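Local coordinates for CCHC-type domain-containing protein (Trypanosoma brucei brucei, PDB 7C45), which binds RNA and is thought to trim guide RNAs from the 3' end as an RNase D-type 3'-5' exonuclease, at residues 9-14 / 194-199; 34-39 / 63-68; 74-79 / 176-181; 43-48 / 56-61. All coordinates share one frame; numbering follows the deposited sequence.

Contact 1: residues 9-14 / 194-199; sequences SMILKY and HILLLS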
loop_
_atom_site.group_PDB
_atom_site.type_symbol
_atom_site.label_atom_id
_atom_site.label_comp_id
_atom_site.label_asym_id
_atom_site.label_seq_id
_atom_site.Cartn_x
_atom_site.Cartn_y
_atom_site.Cartn_z
ATOM N N SER A 9 5.053 4.655 -16.306
ATOM C CA SER A 9 6.045 5.698 -16.522
ATOM C C SER A 9 5.424 7.078 -16.389
ATOM O O SER A 9 6.054 7.994 -15.862
ATOM C CB SER A 9 6.699 5.512 -17.888
ATOM O OG SER A 9 7.521 4.358 -17.857
ATOM N N MET A 10 4.182 7.244 -16.842
ATOM C CA MET A 10 3.520 8.532 -16.678
ATOM C C MET A 10 3.295 8.839 -15.203
ATOM O O MET A 10 3.601 9.938 -14.732
ATOM C CB MET A 10 2.189 8.546 -17.429
ATOM N N ILE A 11 2.769 7.862 -14.461
ATOM C CA ILE A 11 2.435 8.081 -13.057
ATOM C C ILE A 11 3.682 8.427 -12.251
ATOM O O ILE A 11 3.641 9.269 -11.347
ATOM C CB ILE A 11 1.727 6.836 -12.494
ATOM C CG1 ILE A 11 0.395 6.617 -13.194
ATOM C CG2 ILE A 11 1.561 6.940 -10.963
ATOM C CD1 ILE A 11 -0.276 5.294 -12.790
ATOM N N LEU A 12 4.812 7.782 -12.562
ATOM C CA LEU A 12 6.043 8.038 -11.816
ATOM C C LEU A 12 6.578 9.454 -12.022
ATOM O O LEU A 12 7.393 9.912 -11.218
ATOM C CB LEU A 12 7.118 7.009 -12.196
ATOM C CG LEU A 12 6.940 5.573 -11.714
ATOM C CD1 LEU A 12 8.069 4.695 -12.232
ATOM C CD2 LEU A 12 6.906 5.506 -10.210
ATOM N N LYS A 13 6.140 10.158 -13.062
ATOM C CA LYS A 13 6.558 11.530 -13.310
ATOM C C LYS A 13 5.613 12.562 -12.701
ATOM O O LYS A 13 5.846 13.758 -12.876
ATOM C CB LYS A 13 6.692 11.783 -14.816
ATOM C CG LYS A 13 7.691 10.871 -15.485
ATOM C CD LYS A 13 8.238 11.457 -16.772
ATOM C CE LYS A 13 7.148 11.682 -17.794
ATOM N NZ LYS A 13 7.713 12.149 -19.092
ATOM N N TYR A 14 4.563 12.129 -11.995
ATOM C CA TYR A 14 3.606 13.058 -11.404
ATOM C C TYR A 14 4.308 13.944 -10.375
ATOM O O TYR A 14 4.916 13.421 -9.430
ATOM C CB TYR A 14 2.458 12.338 -10.718
ATOM C CG TYR A 14 1.420 11.665 -11.597
ATOM C CD1 TYR A 14 1.510 11.674 -12.991
ATOM C CD2 TYR A 14 0.342 11.012 -11.018
ATOM C CE1 TYR A 14 0.537 11.054 -13.769
ATOM C CE2 TYR A 14 -0.618 10.398 -11.775
ATOM C CZ TYR A 14 -0.520 10.417 -13.159
ATOM O OH TYR A 14 -1.507 9.799 -13.890
ATOM N N HIS A 194 3.184 4.818 -6.352
ATOM C CA HIS A 194 3.330 3.368 -6.450
ATOM C C HIS A 194 2.007 2.655 -6.240
ATOM O O HIS A 194 1.714 1.677 -6.913
ATOM C CB HIS A 194 4.348 2.889 -5.424
ATOM C CG HIS A 194 5.708 3.457 -5.635
ATOM N ND1 HIS A 194 6.212 3.734 -6.888
ATOM C CD2 HIS A 194 6.668 3.808 -4.753
ATOM C CE1 HIS A 194 7.428 4.234 -6.767
ATOM N NE2 HIS A 194 7.728 4.288 -5.485
ATOM N N ILE A 195 1.188 3.144 -5.314
ATOM C CA ILE A 195 -0.120 2.548 -5.096
ATOM C C ILE A 195 -0.980 2.664 -6.346
ATOM O O ILE A 195 -1.640 1.703 -6.749
ATOM C CB ILE A 195 -0.803 3.201 -3.883
ATOM C CG1 ILE A 195 -0.052 2.778 -2.622
ATOM C CG2 ILE A 195 -2.256 2.761 -3.819
ATOM C CD1 ILE A 195 -0.444 3.565 -1.327
ATOM N N LEU A 196 -1.018 3.850 -6.956
ATOM C CA LEU A 196 -1.887 4.017 -8.112
ATOM C C LEU A 196 -1.396 3.160 -9.275
ATOM O O LEU A 196 -2.190 2.501 -9.954
ATOM C CB LEU A 196 -1.980 5.503 -8.490
ATOM C CG LEU A 196 -2.986 5.870 -9.591
ATOM C CD1 LEU A 196 -4.407 5.630 -9.124
ATOM C CD2 LEU A 196 -2.816 7.318 -10.080
ATOM N N LEU A 197 -0.090 3.103 -9.486
ATOM C CA LEU A 197 0.379 2.294 -10.603
ATOM C C LEU A 197 0.164 0.810 -10.327
ATOM O O LEU A 197 -0.161 0.046 -11.245
ATOM C CB LEU A 197 1.836 2.608 -10.912
ATOM C CG LEU A 197 3.023 2.099 -10.109
ATOM C CD1 LEU A 197 3.463 0.695 -10.550
ATOM C CD2 LEU A 197 4.162 3.082 -10.230
ATOM N N LEU A 198 0.320 0.387 -9.061
ATOM C CA LEU A 198 0.067 -1.009 -8.721
ATOM C C LEU A 198 -1.373 -1.400 -8.974
ATOM O O LEU A 198 -1.648 -2.562 -9.313
ATOM C CB LEU A 198 0.411 -1.265 -7.255
ATOM C CG LEU A 198 1.917 -1.436 -7.014
ATOM C CD1 LEU A 198 2.226 -1.444 -5.519
ATOM C CD2 LEU A 198 2.451 -2.706 -7.700
ATOM N N SER A 199 -2.310 -0.469 -8.764
ATOM C CA SER A 199 -3.715 -0.772 -9.010
ATOM C C SER A 199 -3.952 -1.121 -10.468
ATOM O O SER A 199 -4.846 -1.908 -10.771
ATOM C CB SER A 199 -4.612 0.394 -8.604
ATOM O OG SER A 199 -4.418 1.498 -9.474
#
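The N-terminal helix 4-12 packs on helix 182-202 of the 3'-5' exonuclease domain, a fold of the RNase H clan. The contact is apolar, with no hydrogen bond between the segments. His194 comes first. It leaves the helix pointing away from 9-14, but its ring end comes nearer. Leu12 CD2 meets the edge of the imidazole, near its plane. His194 binds zinc in another structure of the protein; none is bound to it here. Its side chain also touches Met144 and Leu148 of helix 144-152. Leu196 has CG anti to the backbone N (chi1 -173°). This sends its end toward Tyr14, and Leu196 CD2 lies 4.1 Å from Tyr14 CE2, approaching obliquely. One face of the Tyr14 ring covers Ile11 CA. Leu196 and Tyr14 both reach Cys63 of strand 57-64. Leu197 meets both Ile11 and Leu12. Its CG sits between the backbone N and the carbonyl carbon, the crowded position (chi1 77°). Leu197 CD2 meets Leu12 CD2 at 3.7 Å. Ile11 crosses Leu197 obliquely, with its tip against the helix backbone: Ile11 CD1 is 3.8 Å from Leu197 CA.

Contact 2: residues 34-39 / 63-68; sequences GARSIA and CSDAKP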
loop_
_atom_site.group_PDB
_atom_site.type_symbol
_atom_site.label_atom_id
_atom_site.label_comp_id
_atom_site.label_asym_id
_atom_site.label_seq_id
_atom_site.Cartn_x
_atom_site.Cartn_y
_atom_site.Cartn_z
ATOM N N GLY A 34 -13.757 14.358 -8.692
ATOM C CA GLY A 34 -13.968 13.723 -9.980
ATOM C C GLY A 34 -13.238 12.409 -10.187
ATOM O O GLY A 34 -13.208 11.900 -11.308
ATOM N N ALA A 35 -12.634 11.843 -9.150
ATOM C CA ALA A 35 -11.891 10.603 -9.323
ATOM C C ALA A 35 -12.798 9.382 -9.212
ATOM O O ALA A 35 -13.866 9.407 -8.592
ATOM C CB ALA A 35 -10.781 10.479 -8.277
ATOM N N ARG A 36 -12.332 8.297 -9.818
ATOM C CA ARG A 36 -12.870 6.969 -9.573
ATOM C C ARG A 36 -12.040 6.178 -8.574
ATOM O O ARG A 36 -12.591 5.330 -7.864
ATOM C CB ARG A 36 -12.947 6.175 -10.887
ATOM C CG ARG A 36 -13.776 6.836 -11.984
ATOM C CD ARG A 36 -15.195 7.126 -11.502
ATOM N NE ARG A 36 -15.757 5.962 -10.847
ATOM C CZ ARG A 36 -16.744 6.008 -9.961
ATOM N NH1 ARG A 36 -17.192 4.877 -9.417
ATOM N NH2 ARG A 36 -17.280 7.175 -9.606
ATOM N N SER A 37 -10.727 6.416 -8.534
ATOM C CA SER A 37 -9.831 5.790 -7.570
ATOM C C SER A 37 -8.865 6.830 -7.016
ATOM O O SER A 37 -8.334 7.651 -7.768
ATOM C CB SER A 37 -9.040 4.638 -8.201
ATOM O OG SER A 37 -9.920 3.643 -8.662
ATOM N N ILE A 38 -8.639 6.790 -5.700
ATOM C CA ILE A 38 -7.712 7.699 -5.029
ATOM C C ILE A 38 -6.767 6.868 -4.179
ATOM O O ILE A 38 -7.208 6.219 -3.231
ATOM C CB ILE A 38 -8.433 8.722 -4.134
ATOM C CG1 ILE A 38 -9.494 9.499 -4.909
ATOM C CG2 ILE A 38 -7.415 9.654 -3.473
ATOM C CD1 ILE A 38 -10.322 10.325 -4.018
ATOM N N ALA A 39 -5.481 6.883 -4.521
ATOM C CA ALA A 39 -4.454 6.274 -3.687
ATOM C C ALA A 39 -4.181 7.179 -2.492
ATOM O O ALA A 39 -3.961 8.379 -2.673
ATOM C CB ALA A 39 -3.175 6.070 -4.487
ATOM N N CYS A 63 -3.308 10.543 -4.583
ATOM C CA CYS A 63 -3.025 10.548 -6.014
ATOM C C CYS A 63 -4.161 9.804 -6.688
ATOM O O CYS A 63 -4.388 8.635 -6.365
ATOM C CB CYS A 63 -1.682 9.890 -6.293
ATOM S SG CYS A 63 -1.164 10.003 -8.032
ATOM N N SER A 64 -4.885 10.481 -7.583
ATOM C CA SER A 64 -6.102 9.933 -8.166
ATOM C C SER A 64 -5.984 9.841 -9.682
ATOM O O SER A 64 -5.059 10.366 -10.296
ATOM C CB SER A 64 -7.323 10.778 -7.796
ATOM O OG SER A 64 -7.581 11.761 -8.788
ATOM N N ASP A 65 -6.944 9.146 -10.277
ATOM C CA ASP A 65 -7.023 9.077 -11.731
ATOM C C ASP A 65 -7.600 10.349 -12.356
ATOM O O ASP A 65 -7.701 10.416 -13.579
ATOM C CB ASP A 65 -7.849 7.856 -12.148
ATOM C CG ASP A 65 -9.277 7.915 -11.632
ATOM O OD1 ASP A 65 -9.515 8.526 -10.586
ATOM O OD2 ASP A 65 -10.176 7.360 -12.293
ATOM N N ALA A 66 -7.966 11.361 -11.563
ATOM C CA ALA A 66 -8.545 12.590 -12.106
ATOM C C ALA A 66 -7.504 13.650 -12.468
ATOM O O ALA A 66 -7.864 14.659 -13.092
ATOM C CB ALA A 66 -9.551 13.196 -11.102
ATOM N N LYS A 67 -6.225 13.451 -12.111
ATOM C CA LYS A 67 -5.257 14.512 -12.337
ATOM C C LYS A 67 -3.845 13.983 -12.124
ATOM O O LYS A 67 -3.611 13.210 -11.186
ATOM C CB LYS A 67 -5.562 15.699 -11.421
ATOM C CG LYS A 67 -4.711 16.913 -11.688
ATOM C CD LYS A 67 -4.955 18.018 -10.698
ATOM C CE LYS A 67 -4.802 19.368 -11.366
ATOM N NZ LYS A 67 -5.568 19.437 -12.648
ATOM N N PRO A 68 -2.886 14.349 -12.970
ATOM C CA PRO A 68 -1.513 13.811 -12.870
ATOM C C PRO A 68 -0.671 14.562 -11.855
ATOM O O PRO A 68 0.338 15.197 -12.189
ATOM C CB PRO A 68 -0.985 14.011 -14.301
ATOM C CG PRO A 68 -1.671 15.245 -14.744
ATOM C CD PRO A 68 -3.061 15.142 -14.201
#
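Asp65 and Arg36 lie side by side and point the same way, but their charged ends do not meet. The carboxylate turns to the backbone instead. Its CG sits between its own backbone N and carbonyl carbon, the crowded position (chi1 61°), and this brings OD1 to two successive amides. Arg36 N gives a bond of 2.9 Å to Asp65 OD1, on the syn lone pair. Ser37 N reaches the same Asp65 OD1 at 3.2 Å, almost straight at 177° but from above the carboxylate plane. Asp65 OD2 rests on Arg36 CB at 3.3 Å. In return Asp65 N donates to Ser37 O, nearly along the C=O axis. This exchange closes the end of an antiparallel ladder between strands 37-44 and 57-64, central strands of the mixed exonuclease sheet. Ala39 and Cys63 form a hydrogen-bonded pair, with Ala39 N 2.8 Å from Cys63 O and Cys63 N 3.0 Å from Ala39 O. Their side chains face helix 182-202, at Val192. Ile38 and Ser64 are the non-hydrogen-bonded pair on the other face, under Leu32 of helix 22-33. There Ile38 CG1 lies against Ser64 CB. Beyond the ladder, 64-67 is a type I turn. Ser64 OG accepts from Ala66 N at 2.8 Å, an ST turn, and Ala35 CB packs against both Ser64 OG and Ala66 CB.

Contact 3: residues 74-79 / 176-181; sequences DVLTLT and DIRPLP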
loop_
_atom_site.group_PDB
_atom_site.type_symbol
_atom_site.label_atom_id
_atom_site.label_comp_id
_atom_site.label_asym_id
_atom_site.label_seq_id
_atom_site.Cartn_x
_atom_site.Cartn_y
_atom_site.Cartn_z
ATOM N N ASP A 74 -1.110 19.168 3.933
ATOM C CA ASP A 74 -0.415 19.524 5.167
ATOM C C ASP A 74 -1.475 19.684 6.258
ATOM O O ASP A 74 -1.958 20.780 6.558
ATOM C CB ASP A 74 0.424 20.778 4.970
ATOM C CG ASP A 74 1.257 21.118 6.190
ATOM O OD1 ASP A 74 1.013 20.540 7.255
ATOM O OD2 ASP A 74 2.143 21.981 6.086
ATOM N N VAL A 75 -1.863 18.546 6.843
ATOM C CA VAL A 75 -2.885 18.556 7.890
ATOM C C VAL A 75 -2.387 19.318 9.124
ATOM O O VAL A 75 -3.164 20.004 9.794
ATOM C CB VAL A 75 -3.296 17.095 8.209
ATOM C CG1 VAL A 75 -4.280 17.027 9.387
ATOM C CG2 VAL A 75 -3.919 16.448 6.988
ATOM N N LEU A 76 -1.098 19.220 9.442
ATOM C CA LEU A 76 -0.566 19.948 10.600
ATOM C C LEU A 76 -0.788 21.447 10.439
ATOM O O LEU A 76 -1.249 22.122 11.366
ATOM C CB LEU A 76 0.920 19.641 10.784
ATOM C CG LEU A 76 1.653 20.250 11.973
ATOM C CD1 LEU A 76 1.079 19.685 13.263
ATOM C CD2 LEU A 76 3.171 20.041 11.853
ATOM N N THR A 77 -0.558 21.962 9.225
ATOM C CA THR A 77 -0.717 23.396 9.010
ATOM C C THR A 77 -2.190 23.774 8.841
ATOM O O THR A 77 -2.655 24.733 9.445
ATOM C CB THR A 77 0.106 23.829 7.797
ATOM O OG1 THR A 77 1.503 23.629 8.066
ATOM C CG2 THR A 77 -0.139 25.296 7.508
ATOM N N LEU A 78 -2.938 23.024 8.021
ATOM C CA LEU A 78 -4.353 23.317 7.803
ATOM C C LEU A 78 -5.172 23.218 9.089
ATOM O O LEU A 78 -6.151 23.954 9.263
ATOM C CB LEU A 78 -4.925 22.346 6.774
ATOM C CG LEU A 78 -4.395 22.468 5.347
ATOM C CD1 LEU A 78 -4.867 21.263 4.532
ATOM C CD2 LEU A 78 -4.872 23.776 4.711
ATOM N N THR A 79 -4.809 22.274 9.959
ATOM C CA THR A 79 -5.488 21.671 11.107
ATOM C C THR A 79 -6.454 20.610 10.625
ATOM O O THR A 79 -7.083 20.772 9.572
ATOM C CB THR A 79 -6.266 22.650 12.005
ATOM O OG1 THR A 79 -7.417 23.159 11.318
ATOM C CG2 THR A 79 -5.360 23.765 12.516
ATOM N N ASP A 176 7.391 16.827 11.932
ATOM C CA ASP A 176 6.887 18.042 12.552
ATOM C C ASP A 176 7.488 19.318 11.971
ATOM O O ASP A 176 6.912 20.394 12.160
ATOM C CB ASP A 176 7.157 18.022 14.060
ATOM C CG ASP A 176 8.643 17.877 14.401
ATOM O OD1 ASP A 176 9.381 17.141 13.710
ATOM O OD2 ASP A 176 9.048 18.490 15.395
ATOM N N ILE A 177 8.631 19.232 11.297
ATOM C CA ILE A 177 9.332 20.442 10.896
ATOM C C ILE A 177 8.569 21.124 9.773
ATOM O O ILE A 177 8.001 20.470 8.887
ATOM C CB ILE A 177 10.778 20.137 10.468
ATOM C CG1 ILE A 177 10.802 19.109 9.342
ATOM C CG2 ILE A 177 11.615 19.666 11.640
ATOM C CD1 ILE A 177 12.171 18.962 8.715
ATOM N N ARG A 178 8.533 22.451 9.826
ATOM C CA ARG A 178 7.942 23.255 8.756
ATOM C C ARG A 178 8.858 24.440 8.465
ATOM O O ARG A 178 9.381 25.069 9.375
ATOM C CB ARG A 178 6.543 23.751 9.122
ATOM C CG ARG A 178 5.471 22.675 9.161
ATOM C CD ARG A 178 5.337 21.975 7.806
ATOM N NE ARG A 178 4.241 21.016 7.798
ATOM C CZ ARG A 178 4.317 19.784 8.303
ATOM N NH1 ARG A 178 5.442 19.355 8.849
ATOM N NH2 ARG A 178 3.270 18.985 8.242
ATOM N N PRO A 179 9.083 24.731 7.193
ATOM C CA PRO A 179 8.630 23.997 6.022
ATOM C C PRO A 179 9.309 22.646 5.933
ATOM O O PRO A 179 10.418 22.492 6.427
ATOM C CB PRO A 179 9.071 24.883 4.854
ATOM C CG PRO A 179 10.264 25.616 5.401
ATOM C CD PRO A 179 9.947 25.864 6.836
ATOM N N LEU A 180 8.634 21.672 5.323
ATOM C CA LEU A 180 9.266 20.391 5.051
ATOM C C LEU A 180 10.253 20.551 3.898
ATOM O O LEU A 180 9.890 21.098 2.850
ATOM C CB LEU A 180 8.214 19.348 4.713
ATOM C CG LEU A 180 7.341 18.854 5.886
ATOM C CD1 LEU A 180 6.083 18.171 5.381
ATOM C CD2 LEU A 180 8.135 17.923 6.804
ATOM N N PRO A 181 11.493 20.094 4.044
ATOM C CA PRO A 181 12.430 20.162 2.918
ATOM C C PRO A 181 11.897 19.407 1.709
ATOM O O PRO A 181 11.092 18.481 1.833
ATOM C CB PRO A 181 13.701 19.510 3.472
ATOM C CG PRO A 181 13.591 19.655 4.933
ATOM C CD PRO A 181 12.128 19.503 5.231
#
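Asp74 carries the contact. It is the N-cap of the short helix 75-78, and its CG is anti to the backbone N (chi1 -175°). The carboxylate meets Arg178 tip to tip. Arg178 grips it side-on in a two-bond salt bridge, with NE 2.9 Å from Asp74 OD2 and NH2 2.9 Å from Asp74 OD1. Both oxygens lie near the guanidinium plane. They are met from above the carboxylate plane, and the two flat groups are turned 49° apart. Leu76, the second residue of the helix, also has CG anti to the backbone N. It brings CD2 over one face of the guanidinium, 3.7 Å from Arg178 CZ, while its CB lies 3.5 Å from Arg178 NH2. The opposite face is covered by Leu180 CD1. The planar group is thus sandwiched between two leucines. Thr77 N donates to Asp74 OD1 at 2.9 Å, the capping bond, and Thr77 OG1 donates to Asp74 OD2 at 2.7 Å. Each oxygen therefore accepts two bonds, which fixes the rotation of the carboxylate and would favour its charged form. Arg178 NH1 turns back to its own loop and donates to Ile177 O at 2.8 Å. This loop, 176-181, includes a cis peptide before Pro179 and leads into helix 182-202. The salt bridge joins it to Asp74, ahead of helix 75-78 and beside strand 57-64, where Arg178 NH2 has a second partner in Ser58 OG. Val75, on the far side of the short helix, packs on Ile57 and Val60 of that strand and on Phe83 of helix 80-92.

Contact 4: residues 43-48 / 56-61; sequences EAFCTT and RISLVQ. With CA (calcium ion), chain E; nucleotides of chain B.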
loop_
_atom_site.group_PDB
_atom_site.type_symbol
_atom_site.label_atom_id
_atom_site.label_comp_id
_atom_site.label_asym_id
_atom_site.label_seq_id
_atom_site.Cartn_x
_atom_site.Cartn_y
_atom_site.Cartn_z
ATOM N N GLU A 43 1.655 10.286 6.475
ATOM C CA GLU A 43 2.874 10.436 7.267
ATOM C C GLU A 43 2.541 11.067 8.611
ATOM O O GLU A 43 1.866 12.097 8.668
ATOM C CB GLU A 43 3.927 11.295 6.566
ATOM C CG GLU A 43 4.376 10.806 5.168
ATOM C CD GLU A 43 4.724 9.321 5.116
ATOM O OE1 GLU A 43 5.492 8.875 5.990
ATOM O OE2 GLU A 43 4.265 8.615 4.166
ATOM N N ALA A 44 3.052 10.468 9.688
ATOM C CA ALA A 44 2.716 10.920 11.030
ATOM C C ALA A 44 3.992 11.131 11.840
ATOM O O ALA A 44 5.055 10.598 11.516
ATOM C CB ALA A 44 1.784 9.915 11.730
ATOM N N PHE A 45 3.881 11.944 12.889
ATOM C CA PHE A 45 4.988 12.097 13.821
ATOM C C PHE A 45 5.475 10.727 14.282
ATOM O O PHE A 45 4.676 9.899 14.716
ATOM C CB PHE A 45 4.553 12.890 15.058
ATOM C CG PHE A 45 4.333 14.370 14.841
ATOM C CD1 PHE A 45 4.108 14.913 13.596
ATOM C CD2 PHE A 45 4.360 15.214 15.940
ATOM C CE1 PHE A 45 3.886 16.291 13.448
ATOM C CE2 PHE A 45 4.159 16.563 15.811
ATOM C CZ PHE A 45 3.912 17.106 14.546
ATOM N N CYS A 46 6.784 10.504 14.209
ATOM C CA CYS A 46 7.352 9.280 14.765
ATOM C C CYS A 46 7.153 9.277 16.273
ATOM O O CYS A 46 7.191 10.329 16.913
ATOM C CB CYS A 46 8.832 9.171 14.412
ATOM S SG CYS A 46 9.096 8.797 12.651
ATOM N N THR A 47 6.903 8.090 16.832
ATOM C CA THR A 47 6.746 7.946 18.275
ATOM C C THR A 47 7.792 6.976 18.806
ATOM O O THR A 47 8.876 6.850 18.235
ATOM C CB THR A 47 5.354 7.431 18.640
ATOM O OG1 THR A 47 5.152 6.156 18.032
ATOM C CG2 THR A 47 4.261 8.401 18.189
ATOM N N THR A 48 7.465 6.258 19.869
ATOM C CA THR A 48 8.338 5.209 20.369
ATOM C C THR A 48 7.985 3.861 19.726
ATOM O O THR A 48 6.952 3.702 19.078
ATOM C CB THR A 48 8.245 5.149 21.891
ATOM O OG1 THR A 48 6.932 4.733 22.267
ATOM C CG2 THR A 48 8.480 6.530 22.441
ATOM N N ARG A 56 0.917 11.906 15.690
ATOM C CA ARG A 56 0.083 12.996 15.186
ATOM C C ARG A 56 0.188 13.073 13.670
ATOM O O ARG A 56 1.285 13.063 13.124
ATOM C CB ARG A 56 0.540 14.310 15.805
ATOM C CG ARG A 56 -0.309 15.500 15.450
ATOM C CD ARG A 56 0.209 16.690 16.254
ATOM N NE ARG A 56 -0.490 17.929 15.971
ATOM C CZ ARG A 56 -0.265 19.058 16.622
ATOM N NH1 ARG A 56 0.638 19.090 17.605
ATOM N NH2 ARG A 56 -0.947 20.148 16.301
ATOM N N ILE A 57 -0.953 13.104 12.986
ATOM C CA ILE A 57 -0.919 13.167 11.528
ATOM C C ILE A 57 -0.215 14.439 11.084
ATOM O O ILE A 57 -0.524 15.536 11.559
ATOM C CB ILE A 57 -2.331 13.104 10.944
ATOM C CG1 ILE A 57 -2.910 11.694 11.093
ATOM C CG2 ILE A 57 -2.292 13.516 9.493
ATOM C CD1 ILE A 57 -4.356 11.605 10.719
ATOM N N SER A 58 0.743 14.291 10.169
ATOM C CA SER A 58 1.450 15.427 9.590
ATOM C C SER A 58 0.966 15.697 8.167
ATOM O O SER A 58 0.493 16.792 7.855
ATOM C CB SER A 58 2.956 15.166 9.604
ATOM O OG SER A 58 3.676 16.238 9.030
ATOM N N LEU A 59 1.073 14.691 7.309
ATOM C CA LEU A 59 0.634 14.742 5.919
ATOM C C LEU A 59 -0.386 13.645 5.645
ATOM O O LEU A 59 -0.289 12.549 6.198
ATOM C CB LEU A 59 1.823 14.556 4.962
ATOM C CG LEU A 59 2.974 15.558 5.045
ATOM C CD1 LEU A 59 4.126 15.166 4.112
ATOM C CD2 LEU A 59 2.457 16.995 4.748
ATOM N N VAL A 60 -1.378 13.945 4.805
ATOM C CA VAL A 60 -2.157 12.926 4.108
ATOM C C VAL A 60 -1.881 13.104 2.622
ATOM O O VAL A 60 -1.952 14.226 2.117
ATOM C CB VAL A 60 -3.661 13.034 4.405
ATOM C CG1 VAL A 60 -4.453 12.048 3.524
ATOM C CG2 VAL A 60 -3.918 12.813 5.896
ATOM N N GLN A 61 -1.483 12.026 1.949
ATOM C CA GLN A 61 -1.079 12.101 0.549
ATOM C C GLN A 61 -2.128 11.431 -0.328
ATOM O O GLN A 61 -2.725 10.436 0.067
ATOM C CB GLN A 61 0.290 11.456 0.346
ATOM C CG GLN A 61 1.347 12.055 1.276
ATOM C CD GLN A 61 1.521 11.251 2.543
ATOM O OE1 GLN A 61 0.821 11.460 3.537
ATOM N NE2 GLN A 61 2.441 10.311 2.512
HETATM CA CA CA E . 4.345 6.651 3.000
ATOM P P U B 10 4.530 4.169 5.594
ATOM O OP1 U B 10 4.032 5.167 4.628
ATOM O OP2 U B 10 5.808 3.439 5.342
ATOM O "O5'" U B 10 4.643 4.849 7.035
ATOM C "C5'" U B 10 3.674 5.798 7.451
ATOM C "C4'" U B 10 3.940 6.288 8.849
ATOM O "O4'" U B 10 4.160 5.154 9.710
ATOM C "C3'" U B 10 5.188 7.134 9.034
ATOM O "O3'" U B 10 4.980 8.486 8.698
ATOM C "C2'" U B 10 5.505 6.943 10.508
ATOM O "O2'" U B 10 4.668 7.784 11.289
ATOM C "C1'" U B 10 5.080 5.492 10.724
ATOM N N1 U B 10 6.215 4.554 10.654
ATOM C C2 U B 10 6.973 4.453 11.799
ATOM O O2 U B 10 6.726 5.113 12.797
ATOM N N3 U B 10 8.016 3.564 11.712
ATOM C C4 U B 10 8.347 2.788 10.620
ATOM O O4 U B 10 9.315 2.038 10.699
ATOM C C5 U B 10 7.502 2.944 9.474
ATOM C C6 U B 10 6.481 3.804 9.530
HETATM O O HOH W 1 5.704 7.788 0.747
HETATM O O HOH W 2 6.810 6.719 3.312
#
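Residues 43-45 run antiparallel to 56-61, with a classic beta bulge opposite Glu43. Its carbonyl oxygen accepts from two successive amides: Ser58 N lies 2.9 Å and Leu59 N 3.0 Å from Glu43 O. Glu43 N returns a bond to Leu59 O. Past the bulge, Ala44 pairs with Ile57, and Phe45 N donates to Arg56 O at 2.8 Å, nearly straight at 167°. Ser58 has a helical-like psi of -57°, as is usual at the first position of a classic bulge. The bulge lies at the edge of the active site, where strand 37-44 of the RNase H-like sheet carries metal-binding acids. Glu43 is bent at chi2, which turns its carboxylate to the metal and the RNA. Glu43 OE2 binds calcium at 2.3 Å, in a site completed by Asp41 and Asp191, the U10 phosphate oxygen OP1 of chain B and water. Glu43 OE1 accepts from O3' of U10 of chain B at 2.8 Å. Ala44 N donates to that same O3', and Ala44 O accepts from O2' of U10 of chain B, so the ribose is held through both hydroxyls. Gln61 is a second-shell residue. It crosses Glu43 at about a right angle, and its NE2 donates to the anti lone pair of Glu43 OE2 at 3.0 Å. NE2 also bonds to Ala188 O of helix 182-202, which would steady the carboxylate. Arg56 runs extended alongside Phe45. Its CB sits over the ring face in a CH-pi contact, 4.0 Å from the Phe45 centroid, while Ser58 CB comes to the ring edge near CE1.

Overall arrangement
Contacts 2 and 4 hold the same two strands, 37-44 and 57-64, near opposite ends of their pairing. Contact 4 is the more buried and carries metal and RNA chemistry. Contact 2 is partly buried and ends in an exposed turn tied by a carboxylate. Contact 1 is helix on helix and wholly apolar. It touches contact 2 through Tyr14 and Leu196 on Cys63 and through Ile195 on Ala39. Contact 3 lies at the surface and rests on a salt bridge. It adjoins contact 4 through Arg178 and through Asp176 packing on Phe45. Helix 182-202 lies in contact 1 and also touches side chains of contacts 2 and 4.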